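Local coordinates for protein iron-regulated transcriptional activator AFT2 (PDB 4LMG) that activates iron-regulon genes when iron is scarce by binding the CACCC-containing iron-responsive element in their promoters, at residues A72-R84 with N89-L101. Residues are numbered along the deposited sequence; the frame is centred on the assembly and turned at random.
Sequences ACPFRIRAAYSVR and NVVVMNNIHSHEL. With ZN (zinc ion), chain I; nucleotides of chain H.
Cys73 SG is joined to His97 and His99 through a shared zinc ion, which it binds at 2.3 Å. From 89-101, His97 ND1 reaches the same zinc at 2.1 Å and His99 NE2 at 2.0 Å, and Cys50 completes a Cys2His2 site. SG also accepts a weak hydrogen bond from Phe75 N. The thiolate meets the His99 ring at its edge but lies oblique to the His97 plane. Phe75 stacks against His97: the two rings form an offset stack with centroids 4.5 Å apart and planes at 23°, His97 CE1 lying over one phenyl face. With Phe75 CG anti to the backbone N (chi1 -179°), the side chain runs beside His97, and CE2 touches Val92 CG1. Beyond the zinc site, 76-82 and 89-93 pair as an antiparallel hairpin within the sheet of the WRKY-GCM1 fold. Three hydrogen-bonded pairs, Arg76 with Met93, Arg78 with Val91 and Ala80 with Asn89, each give two backbone bonds; Met93 N to Arg76 O, at 2.7 Å, is the shortest. Ile77, Ala79, Val90 and Val92 share one face, where Ile77 CG2 meets Val90 CG1 at 3.8 Å and helix 21-29 packs against Ile77, Ala79 and Val92. The opposite face meets DNA. There Arg76, bent at chi2 (-58°), turns back so that NH1 donates to both Cys73 O and Phe75 O in its guanidinium plane, which helps hold that plane with one face over C2 of DA1 of chain H; NE has a long, weak ion pair with Glu39. Met93 crosses Arg78, its CE 3.6 Å from Arg78 CB, while its SD packs on the C5' of that nucleotide.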
ATOM      1  N   ALA A  72      13.017  -1.703  15.348  1.00 48.57           N
ATOM      2  CA  ALA A  72      11.564  -1.641  15.232  1.00 48.95           C
ATOM      3  C   ALA A  72      10.910  -1.394  16.588  1.00 52.80           C
ATOM      4  O   ALA A  72      11.245  -2.045  17.578  1.00 57.45           O
ATOM      5  CB  ALA A  72      11.029  -2.916  14.608  1.00 44.89           C
ATOM      6  N   CYS A  73       9.974  -0.451  16.625  1.00 43.86           N
ATOM      7  CA  CYS A  73       9.292  -0.095  17.862  1.00 42.92           C
ATOM      8  C   CYS A  73       8.005  -0.892  18.042  1.00 35.89           C
ATOM      9  O   CYS A  73       7.185  -0.965  17.129  1.00 30.53           O
ATOM     10  CB  CYS A  73       8.989   1.401  17.892  1.00 33.88           C
ATOM     11  SG  CYS A  73       8.213   1.948  19.417  1.00 35.36           S
ATOM     12  N   PRO A  74       7.822  -1.483  19.233  1.00 40.60           N
ATOM     13  CA  PRO A  74       6.692  -2.361  19.556  1.00 40.56           C
ATOM     14  C   PRO A  74       5.405  -1.603  19.881  1.00 41.30           C
ATOM     15  O   PRO A  74       4.327  -2.198  19.851  1.00 41.59           O
ATOM     16  CB  PRO A  74       7.185  -3.101  20.800  1.00 39.81           C
ATOM     17  CG  PRO A  74       8.073  -2.112  21.475  1.00 37.87           C
ATOM     18  CD  PRO A  74       8.757  -1.350  20.366  1.00 38.80           C
ATOM     19  N   PHE A  75       5.522  -0.316  20.196  1.00 38.18           N
ATOM     20  CA  PHE A  75       4.365   0.515  20.524  1.00 32.39           C
ATOM     21  C   PHE A  75       3.233   0.326  19.516  1.00 37.44           C
ATOM     22  O   PHE A  75       3.458   0.355  18.305  1.00 35.42           O
ATOM     23  CB  PHE A  75       4.776   1.988  20.581  1.00 32.33           C
ATOM     24  CG  PHE A  75       3.653   2.925  20.934  1.00 28.29           C
ATOM     25  CD1 PHE A  75       2.962   3.607  19.946  1.00 21.86           C
ATOM     26  CD2 PHE A  75       3.301   3.140  22.259  1.00 33.64           C
ATOM     27  CE1 PHE A  75       1.935   4.480  20.271  1.00 21.41           C
ATOM     28  CE2 PHE A  75       2.277   4.008  22.589  1.00 26.43           C
ATOM     29  CZ  PHE A  75       1.593   4.679  21.594  1.00 21.12           C
ATOM     30  N   ARG A  76       2.018   0.130  20.022  1.00 24.35           N
ATOM     31  CA  ARG A  76       0.857  -0.070  19.161  1.00 31.15           C
ATOM     32  C   ARG A  76      -0.403   0.565  19.734  1.00 35.78           C
ATOM     33  O   ARG A  76      -0.662   0.489  20.933  1.00 29.46           O
ATOM     34  CB  ARG A  76       0.605  -1.562  18.923  1.00 30.27           C
ATOM     35  CG  ARG A  76       1.602  -2.242  18.002  1.00 31.97           C
ATOM     36  CD  ARG A  76       1.645  -1.573  16.639  1.00 33.81           C
ATOM     37  NE  ARG A  76       2.470  -2.317  15.691  1.00 32.10           N
ATOM     38  CZ  ARG A  76       3.801  -2.305  15.687  1.00 32.87           C
ATOM     39  NH1 ARG A  76       4.465  -1.590  16.587  1.00 20.02           N
ATOM     40  NH2 ARG A  76       4.468  -3.010  14.785  1.00 35.58           N
ATOM     41  N   ILE A  77      -1.185   1.194  18.866  1.00 34.28           N
ATOM     42  CA  ILE A  77      -2.509   1.669  19.241  1.00 30.74           C
ATOM     43  C   ILE A  77      -3.544   0.979  18.363  1.00 38.30           C
ATOM     44  O   ILE A  77      -3.401   0.931  17.140  1.00 34.15           O
ATOM     45  CB  ILE A  77      -2.640   3.190  19.084  1.00 30.57           C
ATOM     46  CG1 ILE A  77      -1.598   3.910  19.942  1.00 30.26           C
ATOM     47  CG2 ILE A  77      -4.040   3.643  19.466  1.00 27.76           C
ATOM     48  CD1 ILE A  77      -1.715   5.413  19.897  1.00 23.21           C
ATOM     49  N   ARG A  78      -4.580   0.435  18.987  1.00 32.63           N
ATOM     50  CA  ARG A  78      -5.614  -0.273  18.246  1.00 29.73           C
ATOM     51  C   ARG A  78      -6.993   0.303  18.537  1.00 25.81           C
ATOM     52  O   ARG A  78      -7.457   0.283  19.673  1.00 28.35           O
ATOM     53  CB  ARG A  78      -5.574  -1.766  18.572  1.00 43.86           C
ATOM     54  CG  ARG A  78      -6.480  -2.627  17.704  1.00 57.57           C
ATOM     55  CD  ARG A  78      -6.074  -4.089  17.793  1.00 72.04           C
ATOM     56  NE  ARG A  78      -6.980  -4.962  17.057  1.00 86.91           N
ATOM     57  CZ  ARG A  78      -7.998  -5.616  17.609  1.00 96.31           C
ATOM     58  NH1 ARG A  78      -8.238  -5.493  18.908  1.00 99.29           N
ATOM     59  NH2 ARG A  78      -8.775  -6.391  16.864  1.00 95.52           N
ATOM     60  N   ALA A  79      -7.630   0.842  17.505  1.00 24.85           N
ATOM     61  CA  ALA A  79      -8.997   1.324  17.620  1.00 28.56           C
ATOM     62  C   ALA A  79      -9.923   0.328  16.940  1.00 33.19           C
ATOM     63  O   ALA A  79      -9.729  -0.010  15.773  1.00 39.09           O
ATOM     64  CB  ALA A  79      -9.133   2.696  16.990  1.00 18.60           C
ATOM     65  N   ALA A  80     -10.924  -0.144  17.672  1.00 33.67           N
ATOM     66  CA  ALA A  80     -11.833  -1.160  17.154  1.00 32.38           C
ATOM     67  C   ALA A  80     -13.296  -0.782  17.368  1.00 32.55           C
ATOM     68  O   ALA A  80     -13.678  -0.319  18.440  1.00 37.50           O
ATOM     69  CB  ALA A  80     -11.534  -2.510  17.794  1.00 30.64           C
ATOM     70  N   TYR A  81     -14.112  -0.990  16.342  1.00 30.04           N
ATOM     71  CA  TYR A  81     -15.528  -0.676  16.431  1.00 29.49           C
ATOM     72  C   TYR A  81     -16.336  -1.851  16.969  1.00 32.65           C
ATOM     73  O   TYR A  81     -16.347  -2.934  16.384  1.00 38.79           O
ATOM     74  CB  TYR A  81     -16.071  -0.249  15.069  1.00 32.04           C
ATOM     75  CG  TYR A  81     -17.512   0.201  15.107  1.00 39.48           C
ATOM     76  CD1 TYR A  81     -18.525  -0.594  14.586  1.00 38.28           C
ATOM     77  CD2 TYR A  81     -17.860   1.419  15.674  1.00 41.85           C
ATOM     78  CE1 TYR A  81     -19.843  -0.184  14.620  1.00 39.78           C
ATOM     79  CE2 TYR A  81     -19.175   1.836  15.715  1.00 47.12           C
ATOM     80  CZ  TYR A  81     -20.161   1.034  15.188  1.00 51.48           C
ATOM     81  OH  TYR A  81     -21.472   1.452  15.231  1.00 65.07           O
ATOM     82  N   SER A  82     -17.004  -1.630  18.095  1.00 30.28           N
ATOM     83  CA  SER A  82     -17.929  -2.613  18.639  1.00 30.00           C
ATOM     84  C   SER A  82     -19.284  -2.451  17.961  1.00 31.85           C
ATOM     85  O   SER A  82     -19.940  -1.424  18.111  1.00 44.66           O
ATOM     86  CB  SER A  82     -18.073  -2.437  20.156  1.00 28.25           C
ATOM     87  OG  SER A  82     -19.104  -3.260  20.674  1.00 37.29           O
ATOM     88  N   VAL A  83     -19.691  -3.455  17.194  1.00 37.22           N
ATOM     89  CA  VAL A  83     -21.013  -3.443  16.586  1.00 46.59           C
ATOM     90  C   VAL A  83     -22.068  -3.506  17.687  1.00 49.74           C
ATOM     91  O   VAL A  83     -23.110  -2.854  17.611  1.00 46.12           O
ATOM     92  CB  VAL A  83     -21.201  -4.626  15.623  1.00 52.77           C
ATOM     93  CG1 VAL A  83     -22.611  -4.630  15.056  1.00 56.01           C
ATOM     94  CG2 VAL A  83     -20.168  -4.565  14.504  1.00 54.95           C
ATOM     95  N   ARG A  84     -21.771  -4.287  18.721  1.00 43.97           N
ATOM     96  CA  ARG A  84     -22.678  -4.474  19.851  1.00 50.79           C
ATOM     97  C   ARG A  84     -22.944  -3.165  20.589  1.00 45.34           C
ATOM     98  O   ARG A  84     -24.094  -2.817  20.857  1.00 53.39           O
ATOM     99  CB  ARG A  84     -22.102  -5.517  20.812  1.00 49.24           C
ATOM    100  CG  ARG A  84     -23.023  -5.918  21.949  1.00 65.34           C
ATOM    101  CD  ARG A  84     -22.409  -7.057  22.749  1.00 77.65           C
ATOM    102  NE  ARG A  84     -23.314  -7.555  23.779  1.00101.11           N
ATOM    103  CZ  ARG A  84     -23.055  -8.602  24.557  1.00113.53           C
ATOM    104  NH1 ARG A  84     -21.914  -9.264  24.419  1.00117.42           N
ATOM    105  NH2 ARG A  84     -23.937  -8.987  25.469  1.00116.40           N
ATOM    106  N   ASN A  89     -13.656   1.637  20.556  1.00 29.36           N
ATOM    107  CA  ASN A  89     -12.775   1.614  21.715  1.00 34.61           C
ATOM    108  C   ASN A  89     -11.308   1.706  21.297  1.00 39.95           C
ATOM    109  O   ASN A  89     -10.899   1.142  20.278  1.00 30.57           O
ATOM    110  CB  ASN A  89     -13.047   0.404  22.619  1.00 49.88           C
ATOM    111  CG  ASN A  89     -12.829  -0.919  21.918  1.00 61.48           C
ATOM    112  OD1 ASN A  89     -11.766  -1.529  22.037  1.00 61.38           O
ATOM    113  ND2 ASN A  89     -13.842  -1.379  21.194  1.00 73.84           N
ATOM    114  N   VAL A  90     -10.524   2.444  22.073  1.00 31.63           N
ATOM    115  CA  VAL A  90      -9.127   2.659  21.738  1.00 33.00           C
ATOM    116  C   VAL A  90      -8.224   2.136  22.844  1.00 34.20           C
ATOM    117  O   VAL A  90      -8.374   2.504  24.010  1.00 40.30           O
ATOM    118  CB  VAL A  90      -8.831   4.146  21.487  1.00 35.80           C
ATOM    119  CG1 VAL A  90      -7.391   4.332  21.039  1.00 39.00           C
ATOM    120  CG2 VAL A  90      -9.793   4.709  20.452  1.00 29.07           C
ATOM    121  N   VAL A  91      -7.289   1.270  22.471  1.00 33.22           N
ATOM    122  CA  VAL A  91      -6.379   0.677  23.438  1.00 35.74           C
ATOM    123  C   VAL A  91      -4.925   0.883  23.035  1.00 41.78           C
ATOM    124  O   VAL A  91      -4.570   0.752  21.861  1.00 41.53           O
ATOM    125  CB  VAL A  91      -6.641  -0.831  23.598  1.00 47.67           C
ATOM    126  CG1 VAL A  91      -5.767  -1.405  24.702  1.00 50.74           C
ATOM    127  CG2 VAL A  91      -8.113  -1.085  23.894  1.00 51.64           C
ATOM    128  N   VAL A  92      -4.090   1.211  24.015  1.00 40.98           N
ATOM    129  CA  VAL A  92      -2.656   1.326  23.798  1.00 36.62           C
ATOM    130  C   VAL A  92      -1.963   0.047  24.260  1.00 42.48           C
ATOM    131  O   VAL A  92      -2.209  -0.438  25.364  1.00 42.04           O
ATOM    132  CB  VAL A  92      -2.059   2.519  24.565  1.00 36.87           C
ATOM    133  CG1 VAL A  92      -0.550   2.541  24.413  1.00 27.89           C
ATOM    134  CG2 VAL A  92      -2.671   3.826  24.083  1.00 31.78           C
ATOM    135  N   MET A  93      -1.099  -0.493  23.407  1.00 43.49           N
ATOM    136  CA  MET A  93      -0.367  -1.716  23.711  1.00 50.27           C
ATOM    137  C   MET A  93       1.135  -1.448  23.701  1.00 59.74           C
ATOM    138  O   MET A  93       1.594  -0.482  23.093  1.00 60.49           O
ATOM    139  CB  MET A  93      -0.706  -2.796  22.684  1.00 58.34           C
ATOM    140  CG  MET A  93      -2.197  -2.967  22.439  1.00 60.63           C
ATOM    141  SD  MET A  93      -2.558  -4.052  21.047  1.00104.60           S
ATOM    142  CE  MET A  93      -4.349  -4.032  21.065  1.00145.29           C
ATOM    143  N   ASN A  94       1.895  -2.312  24.370  1.00 68.48           N
ATOM    144  CA  ASN A  94       3.347  -2.167  24.445  1.00 71.08           C
ATOM    145  C   ASN A  94       3.772  -0.710  24.553  1.00 71.43           C
ATOM    146  O   ASN A  94       4.364  -0.155  23.629  1.00 79.48           O
ATOM    147  CB  ASN A  94       4.021  -2.819  23.237  1.00 77.21           C
ATOM    148  CG  ASN A  94       3.959  -4.332  23.282  1.00 87.94           C
ATOM    149  OD1 ASN A  94       3.356  -4.967  22.416  1.00 90.97           O
ATOM    150  ND2 ASN A  94       4.587  -4.919  24.294  1.00 95.45           N
ATOM    151  N   ASN A  95       3.467  -0.096  25.690  1.00 64.37           N
ATOM    152  CA  ASN A  95       3.740   1.320  25.889  1.00 69.37           C
ATOM    153  C   ASN A  95       5.232   1.656  25.868  1.00 65.44           C
ATOM    154  O   ASN A  95       5.620   2.805  26.082  1.00 60.06           O
ATOM    155  CB  ASN A  95       3.104   1.801  27.192  1.00 80.33           C
ATOM    156  CG  ASN A  95       3.104   3.306  27.315  1.00 90.82           C
ATOM    157  OD1 ASN A  95       3.761   3.871  28.189  1.00100.98           O
ATOM    158  ND2 ASN A  95       2.378   3.967  26.424  1.00 91.08           N
ATOM    159  N   ILE A  96       6.059   0.649  25.604  1.00 68.19           N
ATOM    160  CA  ILE A  96       7.504   0.826  25.566  1.00 72.56           C
ATOM    161  C   ILE A  96       7.980   1.160  24.158  1.00 72.13           C
ATOM    162  O   ILE A  96       7.507   0.579  23.182  1.00 81.76           O
ATOM    163  CB  ILE A  96       8.233  -0.443  26.035  1.00 85.31           C
ATOM    164  CG1 ILE A  96       7.669  -0.916  27.377  1.00 96.42           C
ATOM    165  CG2 ILE A  96       9.731  -0.195  26.127  1.00 87.52           C
ATOM    166  CD1 ILE A  96       8.253  -2.227  27.856  1.00102.39           C
ATOM    167  N   HIS A  97       8.917   2.095  24.058  1.00 62.70           N
ATOM    168  CA  HIS A  97       9.482   2.472  22.767  1.00 53.00           C
ATOM    169  C   HIS A  97      10.941   2.047  22.651  1.00 54.79           C
ATOM    170  O   HIS A  97      11.645   1.930  23.654  1.00 65.66           O
ATOM    171  CB  HIS A  97       9.360   3.980  22.544  1.00 43.53           C
ATOM    172  CG  HIS A  97       7.949   4.460  22.413  1.00 33.36           C
ATOM    173  ND1 HIS A  97       7.317   4.589  21.195  1.00 30.63           N
ATOM    174  CD2 HIS A  97       7.049   4.847  23.348  1.00 37.84           C
ATOM    175  CE1 HIS A  97       6.087   5.033  21.386  1.00 28.02           C
ATOM    176  NE2 HIS A  97       5.900   5.198  22.683  1.00 32.76           N
ATOM    177  N   SER A  98      11.387   1.820  21.421  1.00 48.72           N
ATOM    178  CA  SER A  98      12.762   1.415  21.163  1.00 52.77           C
ATOM    179  C   SER A  98      13.574   2.605  20.673  1.00 57.93           C
ATOM    180  O   SER A  98      14.629   2.440  20.060  1.00 59.58           O
ATOM    181  CB  SER A  98      12.796   0.313  20.105  1.00 43.12           C
ATOM    182  OG  SER A  98      12.347   0.806  18.854  1.00 35.83           O
ATOM    183  N   HIS A  99      13.072   3.804  20.946  1.00 50.08           N
ATOM    184  CA  HIS A  99      13.668   5.016  20.406  1.00 43.71           C
ATOM    185  C   HIS A  99      13.314   6.219  21.263  1.00 46.96           C
ATOM    186  O   HIS A  99      12.377   6.172  22.060  1.00 52.87           O
ATOM    187  CB  HIS A  99      13.171   5.244  18.980  1.00 40.83           C
ATOM    188  CG  HIS A  99      11.682   5.354  18.876  1.00 44.14           C
ATOM    189  ND1 HIS A  99      11.019   6.562  18.907  1.00 40.36           N
ATOM    190  CD2 HIS A  99      10.726   4.402  18.763  1.00 40.17           C
ATOM    191  CE1 HIS A  99       9.718   6.351  18.807  1.00 32.57           C
ATOM    192  NE2 HIS A  99       9.514   5.048  18.720  1.00 36.31           N
ATOM    193  N   GLU A 100      14.064   7.301  21.089  1.00 44.42           N
ATOM    194  CA  GLU A 100      13.813   8.525  21.832  1.00 51.65           C
ATOM    195  C   GLU A 100      12.606   9.257  21.262  1.00 44.32           C
ATOM    196  O   GLU A 100      12.343   9.200  20.060  1.00 44.00           O
ATOM    197  CB  GLU A 100      15.046   9.430  21.808  1.00 60.51           C
ATOM    198  CG  GLU A 100      16.293   8.780  22.382  1.00 75.65           C
ATOM    199  CD  GLU A 100      17.511   9.684  22.313  1.00 91.22           C
ATOM    200  OE1 GLU A 100      17.347  10.881  21.994  1.00 94.71           O
ATOM    201  OE2 GLU A 100      18.630   9.195  22.574  1.00 93.58           O
ATOM    202  N   LEU A 101      11.873   9.936  22.134  1.00 36.34           N
ATOM    203  CA  LEU A 101      10.699  10.690  21.719  1.00 38.32           C
ATOM    204  C   LEU A 101      11.039  12.174  21.640  1.00 46.23           C
ATOM    205  O   LEU A 101      11.155  12.852  22.663  1.00 44.05           O
ATOM    206  CB  LEU A 101       9.546  10.460  22.697  1.00 35.69           C
ATOM    207  CG  LEU A 101       9.204   8.999  22.999  1.00 38.47           C
ATOM    208  CD1 LEU A 101       7.954   8.911  23.862  1.00 39.60           C
ATOM    209  CD2 LEU A 101       9.023   8.207  21.714  1.00 34.30           C
TER
HETATM  210 ZN    ZN I 201       7.752   4.159  19.223  1.00 37.33          ZN
ATOM    211  O5'  DA H   1      -3.914  -6.731  18.181  1.00 94.44           O
ATOM    212  C5'  DA H   1      -2.621  -6.148  18.038  1.00 91.14           C
ATOM    213  C4'  DA H   1      -2.398  -5.650  16.620  1.00 86.75           C
ATOM    214  O4'  DA H   1      -1.140  -4.938  16.550  1.00 88.65           O
ATOM    215  C3'  DA H   1      -2.276  -6.733  15.560  1.00 84.25           C
ATOM    216  O3'  DA H   1      -2.575  -6.194  14.277  1.00 78.18           O
ATOM    217  C2'  DA H   1      -0.804  -7.116  15.671  1.00 87.32           C
ATOM    218  C1'  DA H   1      -0.141  -5.783  16.012  1.00 90.85           C
ATOM    219  N9   DA H   1       0.928  -5.901  17.000  1.00100.89           N
ATOM    220  C8   DA H   1       0.791  -5.979  18.359  1.00103.41           C
ATOM    221  N7   DA H   1       1.929  -6.078  19.002  1.00106.06           N
ATOM    222  C5   DA H   1       2.880  -6.064  17.995  1.00110.37           C
ATOM    223  C6   DA H   1       4.287  -6.138  18.019  1.00116.10           C
ATOM    224  N6   DA H   1       5.000  -6.245  19.146  1.00118.04           N
ATOM    225  N1   DA H   1       4.934  -6.098  16.835  1.00117.72           N
ATOM    226  C2   DA H   1       4.216  -5.990  15.710  1.00114.93           C
ATOM    227  N3   DA H   1       2.895  -5.912  15.560  1.00109.80           N
ATOM    228  C4   DA H   1       2.280  -5.955  16.753  1.00107.03           C
TER